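PDB 6L2A: mRNA interferase from Mycobacterium tuberculosis, which probably acts as the toxic component of a type II toxin-antitoxin system, an RNA endonuclease of the PemK/MazF family. Local coordinates for residues Q27-N39 and R47-I59. The protein carries 6 engineered substitutions. Sequence-based numbering, arbitrary orientation.
Sequences QRPAVVVSNDRAN and RGVITVVPVTSNI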
ATOM      1  N   GLN A  27      17.751   0.600  -4.838  1.00 30.14           N
ATOM      2  CA  GLN A  27      17.748  -0.557  -3.948  1.00 35.47           C
ATOM      3  C   GLN A  27      17.630  -0.130  -2.488  1.00 46.13           C
ATOM      4  O   GLN A  27      18.423   0.677  -2.000  1.00 43.07           O
ATOM      5  CB  GLN A  27      19.012  -1.394  -4.147  1.00 40.33           C
ATOM      6  CG  GLN A  27      19.196  -1.913  -5.561  1.00 44.42           C
ATOM      7  CD  GLN A  27      20.195  -3.049  -5.636  1.00 38.53           C
ATOM      8  OE1 GLN A  27      20.652  -3.559  -4.609  1.00 47.08           O
ATOM      9  NE2 GLN A  27      20.539  -3.458  -6.852  1.00 44.22           N
ATOM     10  N   ARG A  28      16.641  -0.683  -1.793  1.00 30.48           N
ATOM     11  CA  ARG A  28      16.380  -0.338  -0.403  1.00 27.88           C
ATOM     12  C   ARG A  28      15.731  -1.527   0.286  1.00 23.90           C
ATOM     13  O   ARG A  28      15.045  -2.320  -0.369  1.00 26.13           O
ATOM     14  CB  ARG A  28      15.475   0.897  -0.293  1.00 42.21           C
ATOM     15  N   PRO A  29      15.930  -1.682   1.592  1.00 24.89           N
ATOM     16  CA  PRO A  29      15.234  -2.751   2.313  1.00 25.34           C
ATOM     17  C   PRO A  29      13.762  -2.416   2.501  1.00 23.99           C
ATOM     18  O   PRO A  29      13.365  -1.250   2.550  1.00 20.60           O
ATOM     19  CB  PRO A  29      15.971  -2.807   3.656  1.00 31.28           C
ATOM     20  CG  PRO A  29      16.460  -1.411   3.854  1.00 33.62           C
ATOM     21  CD  PRO A  29      16.814  -0.903   2.477  1.00 30.53           C
ATOM     22  N   ALA A  30      12.948  -3.464   2.602  1.00 20.08           N
ATOM     23  CA  ALA A  30      11.513  -3.290   2.772  1.00 15.00           C
ATOM     24  C   ALA A  30      10.936  -4.536   3.425  1.00 17.34           C
ATOM     25  O   ALA A  30      11.497  -5.628   3.307  1.00 17.22           O
ATOM     26  CB  ALA A  30      10.817  -3.013   1.434  1.00 15.61           C
ATOM     27  N   VAL A  31       9.815  -4.355   4.121  1.00 15.28           N
ATOM     28  CA  VAL A  31       9.117  -5.437   4.808  1.00 15.03           C
ATOM     29  C   VAL A  31       7.963  -5.914   3.936  1.00 15.64           C
ATOM     30  O   VAL A  31       7.133  -5.108   3.501  1.00 16.29           O
ATOM     31  CB  VAL A  31       8.600  -4.984   6.186  1.00 10.77           C
ATOM     32  CG1 VAL A  31       7.938  -6.153   6.915  1.00 14.02           C
ATOM     33  CG2 VAL A  31       9.728  -4.389   7.018  1.00 15.53           C
ATOM     34  N   VAL A  32       7.902  -7.222   3.691  1.00 14.66           N
ATOM     35  CA  VAL A  32       6.770  -7.803   2.977  1.00 16.67           C
ATOM     36  C   VAL A  32       5.535  -7.758   3.867  1.00 15.64           C
ATOM     37  O   VAL A  32       5.554  -8.258   5.000  1.00 14.50           O
ATOM     38  CB  VAL A  32       7.084  -9.243   2.549  1.00 14.69           C
ATOM     39  CG1 VAL A  32       5.881  -9.855   1.849  1.00 12.61           C
ATOM     40  CG2 VAL A  32       8.322  -9.286   1.657  1.00 15.10           C
ATOM     41  N   VAL A  33       4.448  -7.173   3.359  1.00 14.43           N
ATOM     42  CA  VAL A  33       3.229  -7.047   4.156  1.00 14.42           C
ATOM     43  C   VAL A  33       2.007  -7.594   3.426  1.00 15.69           C
ATOM     44  O   VAL A  33       0.913  -7.658   4.001  1.00 16.71           O
ATOM     45  CB  VAL A  33       2.992  -5.588   4.589  1.00 18.15           C
ATOM     46  CG1 VAL A  33       4.111  -5.120   5.505  1.00 13.39           C
ATOM     47  CG2 VAL A  33       2.859  -4.676   3.377  1.00 15.73           C
ATOM     48  N   SER A  34       2.162  -7.985   2.165  1.00 15.43           N
ATOM     49  CA  SER A  34       1.083  -8.712   1.513  1.00 14.35           C
ATOM     50  C   SER A  34       0.905 -10.072   2.185  1.00 15.33           C
ATOM     51  O   SER A  34       1.860 -10.664   2.691  1.00 13.79           O
ATOM     52  CB  SER A  34       1.360  -8.877   0.016  1.00 17.56           C
ATOM     53  OG  SER A  34       2.701  -9.259  -0.237  1.00 20.39           O
ATOM     54  N   ASN A  35      -0.338 -10.553   2.212  1.00 16.26           N
ATOM     55  CA  ASN A  35      -0.627 -11.809   2.891  1.00 15.30           C
ATOM     56  C   ASN A  35       0.062 -12.976   2.183  1.00 17.72           C
ATOM     57  O   ASN A  35       0.409 -12.908   0.999  1.00 15.22           O
ATOM     58  CB  ASN A  35      -2.138 -12.045   2.978  1.00 16.50           C
ATOM     59  CG  ASN A  35      -2.753 -12.426   1.645  1.00 19.12           C
ATOM     60  OD1 ASN A  35      -2.709 -13.585   1.237  1.00 20.21           O
ATOM     61  ND2 ASN A  35      -3.343 -11.451   0.965  1.00 20.36           N
ATOM     62  N   ASP A  36       0.260 -14.064   2.930  1.00 14.99           N
ATOM     63  CA  ASP A  36       1.062 -15.171   2.424  1.00 15.24           C
ATOM     64  C   ASP A  36       0.328 -16.038   1.407  1.00 19.65           C
ATOM     65  O   ASP A  36       0.983 -16.803   0.691  1.00 14.56           O
ATOM     66  CB  ASP A  36       1.561 -16.036   3.583  1.00 15.98           C
ATOM     67  CG  ASP A  36       2.843 -15.500   4.194  1.00 19.85           C
ATOM     68  OD1 ASP A  36       3.514 -14.676   3.536  1.00 18.26           O
ATOM     69  OD2 ASP A  36       3.184 -15.905   5.324  1.00 25.03           O
ATOM     70  N   ARG A  37      -1.003 -15.953   1.323  1.00 17.21           N
ATOM     71  CA  ARG A  37      -1.689 -16.620   0.220  1.00 15.14           C
ATOM     72  C   ARG A  37      -1.366 -15.936  -1.101  1.00 14.43           C
ATOM     73  O   ARG A  37      -1.091 -16.605  -2.105  1.00 16.19           O
ATOM     74  CB  ARG A  37      -3.202 -16.649   0.458  1.00 15.96           C
ATOM     75  CG  ARG A  37      -3.616 -17.322   1.761  1.00 20.26           C
ATOM     76  CD  ARG A  37      -5.132 -17.406   1.899  1.00 28.77           C
ATOM     77  NE  ARG A  37      -5.714 -18.431   1.033  1.00 32.75           N
ATOM     78  CZ  ARG A  37      -5.892 -19.699   1.392  1.00 41.63           C
ATOM     79  NH1 ARG A  37      -6.430 -20.561   0.539  1.00 39.20           N
ATOM     80  NH2 ARG A  37      -5.534 -20.108   2.601  1.00 33.35           N
ATOM     81  N   ALA A  38      -1.371 -14.601  -1.110  1.00 17.43           N
ATOM     82  CA  ALA A  38      -0.953 -13.860  -2.294  1.00 22.13           C
ATOM     83  C   ALA A  38       0.527 -14.073  -2.583  1.00 18.50           C
ATOM     84  O   ALA A  38       0.932 -14.164  -3.749  1.00 17.13           O
ATOM     85  CB  ALA A  38      -1.256 -12.373  -2.117  1.00 17.30           C
ATOM     86  N   ASN A  39       1.350 -14.151  -1.537  1.00 14.30           N
ATOM     87  CA  ASN A  39       2.773 -14.408  -1.735  1.00 14.05           C
ATOM     88  C   ASN A  39       3.006 -15.804  -2.303  1.00 14.72           C
ATOM     89  O   ASN A  39       3.819 -15.979  -3.217  1.00 14.64           O
ATOM     90  CB  ASN A  39       3.531 -14.235  -0.419  1.00 14.24           C
ATOM     91  CG  ASN A  39       3.432 -12.829   0.139  1.00 19.41           C
ATOM     92  OD1 ASN A  39       3.179 -11.869  -0.592  1.00 14.97           O
ATOM     93  ND2 ASN A  39       3.640 -12.699   1.444  1.00 14.40           N
ATOM     94  N   ARG A  47       5.554 -15.021 -11.123  1.00 29.36           N
ATOM     95  CA  ARG A  47       5.317 -13.615 -11.370  1.00 28.10           C
ATOM     96  C   ARG A  47       4.238 -13.166 -10.402  1.00 25.39           C
ATOM     97  O   ARG A  47       3.543 -13.961  -9.780  1.00 25.88           O
ATOM     98  CB  ARG A  47       4.882 -13.345 -12.815  1.00 33.53           C
ATOM     99  CG  ARG A  47       3.376 -13.473 -13.025  1.00 38.42           C
ATOM    100  CD  ARG A  47       2.989 -13.583 -14.495  1.00 43.34           C
ATOM    101  NE  ARG A  47       2.828 -14.976 -14.888  1.00 58.40           N
ATOM    102  CZ  ARG A  47       1.657 -15.595 -14.984  1.00 38.38           C
ATOM    103  NH1 ARG A  47       1.616 -16.865 -15.347  1.00 48.68           N
ATOM    104  NH2 ARG A  47       0.533 -14.950 -14.707  1.00 36.01           N
ATOM    105  N   GLY A  48       4.075 -11.850 -10.300  1.00 24.24           N
ATOM    106  CA  GLY A  48       3.001 -11.273  -9.531  1.00 29.66           C
ATOM    107  C   GLY A  48       3.485 -10.108  -8.677  1.00 28.04           C
ATOM    108  O   GLY A  48       4.671  -9.826  -8.567  1.00 31.15           O
ATOM    109  N   VAL A  49       2.499  -9.435  -8.075  1.00 24.85           N
ATOM    110  CA  VAL A  49       2.751  -8.269  -7.234  1.00 22.36           C
ATOM    111  C   VAL A  49       2.900  -8.700  -5.783  1.00 23.43           C
ATOM    112  O   VAL A  49       2.121  -9.512  -5.271  1.00 25.30           O
ATOM    113  CB  VAL A  49       1.626  -7.226  -7.379  1.00 31.06           C
ATOM    114  CG1 VAL A  49       1.814  -6.408  -8.642  1.00 41.96           C
ATOM    115  CG2 VAL A  49       0.266  -7.903  -7.371  1.00 30.57           C
ATOM    116  N   ILE A  50       3.916  -8.151  -5.125  1.00 19.66           N
ATOM    117  CA  ILE A  50       4.096  -8.218  -3.680  1.00 24.65           C
ATOM    118  C   ILE A  50       3.947  -6.801  -3.149  1.00 23.12           C
ATOM    119  O   ILE A  50       4.275  -5.831  -3.838  1.00 27.82           O
ATOM    120  CB  ILE A  50       5.473  -8.810  -3.297  1.00 25.91           C
ATOM    121  CG1 ILE A  50       5.720 -10.109  -4.064  1.00 32.48           C
ATOM    122  CG2 ILE A  50       5.575  -9.055  -1.799  1.00 34.95           C
ATOM    123  CD1 ILE A  50       4.763 -11.220  -3.699  1.00 27.01           C
ATOM    124  N   THR A  51       3.436  -6.672  -1.929  1.00 16.33           N
ATOM    125  CA  THR A  51       3.296  -5.372  -1.293  1.00 12.82           C
ATOM    126  C   THR A  51       4.317  -5.264  -0.169  1.00 17.53           C
ATOM    127  O   THR A  51       4.427  -6.172   0.660  1.00 16.49           O
ATOM    128  CB  THR A  51       1.876  -5.167  -0.767  1.00 18.30           C
ATOM    129  OG1 THR A  51       0.956  -5.233  -1.864  1.00 17.50           O
ATOM    130  CG2 THR A  51       1.756  -3.813  -0.104  1.00 22.35           C
ATOM    131  N   VAL A  52       5.077  -4.167  -0.161  1.00 14.54           N
ATOM    132  CA  VAL A  52       6.182  -3.994   0.770  1.00 13.60           C
ATOM    133  C   VAL A  52       6.077  -2.640   1.457  1.00 18.66           C
ATOM    134  O   VAL A  52       5.457  -1.701   0.954  1.00 16.78           O
ATOM    135  CB  VAL A  52       7.557  -4.127   0.079  1.00 14.74           C
ATOM    136  CG1 VAL A  52       7.706  -5.505  -0.555  1.00 14.25           C
ATOM    137  CG2 VAL A  52       7.742  -3.024  -0.956  1.00 16.27           C
ATOM    138  N   VAL A  53       6.713  -2.555   2.620  1.00 15.61           N
ATOM    139  CA  VAL A  53       6.828  -1.317   3.386  1.00 13.82           C
ATOM    140  C   VAL A  53       8.303  -0.942   3.472  1.00 15.33           C
ATOM    141  O   VAL A  53       9.091  -1.674   4.089  1.00 18.46           O
ATOM    142  CB  VAL A  53       6.198  -1.472   4.779  1.00 15.08           C
ATOM    143  CG1 VAL A  53       6.605  -0.329   5.679  1.00 14.38           C
ATOM    144  CG2 VAL A  53       4.682  -1.542   4.660  1.00 14.93           C
ATOM    145  N   PRO A  54       8.723   0.167   2.865  1.00 19.84           N
ATOM    146  CA  PRO A  54      10.147   0.519   2.872  1.00 17.37           C
ATOM    147  C   PRO A  54      10.652   0.831   4.269  1.00 18.21           C
ATOM    148  O   PRO A  54       9.906   1.255   5.154  1.00 18.47           O
ATOM    149  CB  PRO A  54      10.213   1.760   1.972  1.00 18.17           C
ATOM    150  CG  PRO A  54       8.974   1.701   1.144  1.00 21.95           C
ATOM    151  CD  PRO A  54       7.934   1.073   2.019  1.00 20.32           C
ATOM    152  N   VAL A  55      11.952   0.624   4.449  1.00 18.20           N
ATOM    153  CA  VAL A  55      12.620   0.761   5.733  1.00 18.95           C
ATOM    154  C   VAL A  55      13.764   1.755   5.576  1.00 19.46           C
ATOM    155  O   VAL A  55      14.465   1.747   4.559  1.00 27.86           O
ATOM    156  CB  VAL A  55      13.122  -0.614   6.225  1.00 24.82           C
ATOM    157  CG1 VAL A  55      14.094  -0.461   7.354  1.00 33.04           C
ATOM    158  CG2 VAL A  55      11.946  -1.473   6.661  1.00 23.46           C
ATOM    159  N   THR A  56      13.937   2.625   6.573  1.00 21.35           N
ATOM    160  CA  THR A  56      14.984   3.639   6.552  1.00 20.97           C
ATOM    161  C   THR A  56      15.742   3.637   7.872  1.00 28.09           C
ATOM    162  O   THR A  56      15.205   3.264   8.917  1.00 25.54           O
ATOM    163  CB  THR A  56      14.416   5.044   6.294  1.00 33.40           C
ATOM    164  OG1 THR A  56      15.469   6.012   6.394  1.00 26.42           O
ATOM    165  CG2 THR A  56      13.338   5.377   7.312  1.00 22.83           C
ATOM    166  N   SER A  57      17.000   4.071   7.812  1.00 20.65           N
ATOM    167  CA  SER A  57      17.876   4.101   8.976  1.00 21.89           C
ATOM    168  C   SER A  57      17.805   5.412   9.749  1.00 26.03           C
ATOM    169  O   SER A  57      18.464   5.538  10.785  1.00 30.15           O
ATOM    170  CB  SER A  57      19.326   3.836   8.552  1.00 35.85           C
ATOM    171  OG  SER A  57      19.727   4.718   7.519  1.00 32.66           O
ATOM    172  N   ASN A  58      17.034   6.389   9.279  1.00 29.13           N
ATOM    173  CA  ASN A  58      16.848   7.641  10.004  1.00 25.65           C
ATOM    174  C   ASN A  58      15.688   7.464  10.974  1.00 30.01           C
ATOM    175  O   ASN A  58      14.525   7.418  10.559  1.00 31.87           O
ATOM    176  CB  ASN A  58      16.587   8.799   9.046  1.00 25.30           C
ATOM    177  CG  ASN A  58      16.502  10.135   9.763  1.00 44.44           C
ATOM    178  OD1 ASN A  58      17.220  10.375  10.735  1.00 46.35           O
ATOM    179  ND2 ASN A  58      15.614  11.005   9.296  1.00 35.36           N
ATOM    180  N   ILE A  59      15.999   7.369  12.266  1.00 31.13           N
ATOM    181  CA  ILE A  59      14.984   7.111  13.282  1.00 22.70           C
ATOM    182  C   ILE A  59      14.848   8.312  14.208  1.00 32.29           C
ATOM    183  O   ILE A  59      14.482   8.163  15.380  1.00 30.66           O
ATOM    184  CB  ILE A  59      15.315   5.841  14.086  1.00 29.07           C
ATOM    185  CG1 ILE A  59      16.719   5.937  14.685  1.00 35.07           C
ATOM    186  CG2 ILE A  59      15.195   4.604  13.207  1.00 32.31           C
ATOM    187  CD1 ILE A  59      17.065   4.790  15.612  1.00 36.20           C
TER
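Val31 meets Val55 and, just past the end of strand 28-32, Val33 meets Val53 on one face of the sheet, where Leu110 and Leu114 of helix 104-117 pack over Val31, Val33 and Val53. Val31 CG2 touches Val55 CG2 at 3.7 Å; the side chains of Val33 and Val53 cross at about a right angle, CG1 of Val33 against CG2 of Val53. On the other face Ala30 CB lies 3.7 Å from Val52 CB, and Val32 CG1 rests on Ile50 CG2. Val31 and Val53 form an antiparallel hydrogen-bonded pair, with Val53 N to Val31 O at 2.7 Å. Past Val32, where strand 28-32 ends, Thr51 O receives both Val33 N, nearly straight at 177°, and Ser34 N, from the same face of its carbonyl plane. Ser34 OG, turned back over its own backbone (chi1 44°), then takes the place of a main-chain acceptor for Thr51 N at 3.2 Å. The same hydroxyl donates to Asn39 OD1, on an in-plane lone pair, linking the first turn of helix 36-45 to strand 49-56; Asp36 OD1 and Ser34 O fix the Asn39 amide through ND2. Thr51 OG1 is hydrogen-bonded to Ser89 OG of its own chain and to His117 NE2 of the second subunit. This curled antiparallel sheet, with a helix packed on one face, is characteristic of the SH3-like fold of MazF toxins.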